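Local coordinates for putative neuraminyllactose-binding hemagglutinin homolog (Helicobacter pylori, PDB 3BGH), which probably acts as a sialic-acid-binding adhesin, an outer-membrane lipoprotein also known as the flagellar sheath adhesin HpaA, though its function is not firmly established, at residues A[182-186]-A[187-191]. Sequence-based numbering, arbitrary orientation.
Sequences KETDH and DQAIR
The carbonyl oxygen of H186 takes two backbone N-H groups of the turn that follows it. The bond from I190 N to H186 O, 2.9 Å long and nearly straight at 169°, is the i+4 bond of an alpha-helix; A189 N also reaches H186 O at 2.8 Å, but its N-H is bent well off the line and the bond is weak. That same N-H makes a second weak bond, to D185 O, which also accepts a weak hydrogen bond from T184 OG1 (3.3 Å). The first turn is thus closed by one straight bond, with a weakly bifurcated A189 N-H beside it, and the side chains settle around it. D185 occupies the N-cap position. Its chi1 of 73° puts CG between the backbone N and the carbonyl carbon, and OD2 comes within 3.5 Å of Q188 N, an approach short of a hydrogen bond but placed where a negative group would probably suit the positive end of the helix dipole. OD2 also lies 3.6 Å from Q188 CB, the two side chains crossing at about a right angle. The methyl CG2 of T184 touches Q188 CG in a loose apolar contact. The glutamine then bends at chi2 (79°), and its OE1 is bonded by V19 N. On another side of the turn, I190 lays CG1 beside H186 O at 3.4 Å. In the fold, this is the join between the loop after strand 144-161 and helix 186-208. T184 is tied by backbone bonding to I159, A189 rests on A157 and I159 of that same strand, and H186 ND1 bonds to D126 of strand 123-137, while I190 packs against I108 of strand 98-114 and Y56 of helix 54-73.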
loop_
_atom_site.group_PDB
_atom_site.type_symbol
_atom_site.label_atom_id
_atom_site.label_comp_id
_atom_site.label_asym_id
_atom_site.label_seq_id
_atom_site.Cartn_x
_atom_site.Cartn_y
_atom_site.Cartn_z
ATOM N N LYS A 182 22.122 3.289 -17.214
ATOM C CA LYS A 182 22.122 2.880 -15.812
ATOM C C LYS A 182 21.969 4.106 -14.890
ATOM O O LYS A 182 22.922 4.520 -14.218
ATOM C CB LYS A 182 23.390 2.073 -15.484
ATOM C CG LYS A 182 23.369 1.416 -14.105
ATOM C CD LYS A 182 24.769 1.053 -13.652
ATOM C CE LYS A 182 24.907 1.177 -12.134
ATOM N NZ LYS A 182 26.254 0.716 -11.665
ATOM N N GLU A 183 20.746 4.649 -14.858
ATOM C CA GLU A 183 20.417 5.962 -14.240
ATOM C C GLU A 183 20.930 6.251 -12.816
ATOM O O GLU A 183 21.917 6.982 -12.679
ATOM C CB GLU A 183 18.913 6.280 -14.364
ATOM C CG GLU A 183 18.395 6.177 -15.790
ATOM C CD GLU A 183 17.775 7.468 -16.289
ATOM O OE1 GLU A 183 16.535 7.507 -16.485
ATOM O OE2 GLU A 183 18.534 8.444 -16.492
ATOM N N THR A 184 20.274 5.714 -11.776
ATOM C CA THR A 184 20.636 6.050 -10.372
ATOM C C THR A 184 20.970 4.857 -9.403
ATOM O O THR A 184 21.473 3.806 -9.832
ATOM C CB THR A 184 19.603 7.078 -9.710
ATOM O OG1 THR A 184 18.309 6.474 -9.538
ATOM C CG2 THR A 184 19.474 8.378 -10.536
ATOM N N ASP A 185 20.752 5.061 -8.100
ATOM C CA ASP A 185 20.631 3.965 -7.134
ATOM C C ASP A 185 19.332 4.138 -6.318
ATOM O O ASP A 185 18.578 5.113 -6.510
ATOM C CB ASP A 185 21.863 3.857 -6.216
ATOM C CG ASP A 185 21.940 4.978 -5.172
ATOM O OD1 ASP A 185 22.757 4.816 -4.221
ATOM O OD2 ASP A 185 21.205 5.999 -5.304
ATOM N N HIS A 186 19.086 3.197 -5.413
ATOM C CA HIS A 186 17.865 3.189 -4.626
ATOM C C HIS A 186 17.557 4.472 -3.832
ATOM O O HIS A 186 16.468 5.022 -3.990
ATOM C CB HIS A 186 17.799 1.934 -3.753
ATOM C CG HIS A 186 17.898 0.661 -4.534
ATOM N ND1 HIS A 186 17.197 0.452 -5.699
ATOM C CD2 HIS A 186 18.618 -0.465 -4.322
ATOM C CE1 HIS A 186 17.481 -0.748 -6.173
ATOM N NE2 HIS A 186 18.341 -1.325 -5.357
ATOM N N ASP A 187 18.489 4.968 -3.016
ATOM C CA ASP A 187 18.151 6.075 -2.110
ATOM C C ASP A 187 17.746 7.340 -2.837
ATOM O O ASP A 187 16.839 8.044 -2.397
ATOM C CB ASP A 187 19.211 6.333 -1.040
ATOM C CG ASP A 187 19.102 5.336 0.117
ATOM O OD1 ASP A 187 18.415 5.640 1.144
ATOM O OD2 ASP A 187 19.676 4.223 -0.036
ATOM N N GLN A 188 18.368 7.575 -3.984
ATOM C CA GLN A 188 17.965 8.654 -4.873
ATOM C C GLN A 188 16.522 8.461 -5.458
ATOM O O GLN A 188 15.746 9.409 -5.594
ATOM C CB GLN A 188 19.062 8.861 -5.938
ATOM C CG GLN A 188 18.972 10.119 -6.785
ATOM C CD GLN A 188 19.467 11.406 -6.108
ATOM O OE1 GLN A 188 19.519 12.465 -6.747
ATOM N NE2 GLN A 188 19.797 11.333 -4.819
ATOM N N ALA A 189 16.149 7.220 -5.743
ATOM C CA ALA A 189 14.848 6.916 -6.309
ATOM C C ALA A 189 13.735 7.088 -5.249
ATOM O O ALA A 189 12.664 7.622 -5.540
ATOM C CB ALA A 189 14.848 5.515 -6.894
ATOM N N ILE A 190 14.042 6.645 -4.030
ATOM C CA ILE A 190 13.202 6.818 -2.847
ATOM C C ILE A 190 12.876 8.299 -2.601
ATOM O O ILE A 190 11.720 8.688 -2.404
ATOM C CB ILE A 190 13.912 6.209 -1.608
ATOM C CG1 ILE A 190 13.974 4.683 -1.770
ATOM C CG2 ILE A 190 13.228 6.599 -0.332
ATOM C CD1 ILE A 190 14.748 3.966 -0.709
ATOM N N ARG A 191 13.915 9.111 -2.634
ATOM C CA ARG A 191 13.787 10.544 -2.525
ATOM C C ARG A 191 12.811 11.156 -3.550
ATOM O O ARG A 191 11.957 11.978 -3.179
ATOM C CB ARG A 191 15.180 11.171 -2.552
ATOM C CG ARG A 191 15.542 11.771 -1.225
ATOM C CD ARG A 191 16.965 11.544 -0.762
ATOM N NE ARG A 191 17.923 12.403 -1.438
ATOM C CZ ARG A 191 19.181 12.597 -1.036
ATOM N NH1 ARG A 191 19.654 12.024 0.075
ATOM N NH2 ARG A 191 19.970 13.388 -1.747
#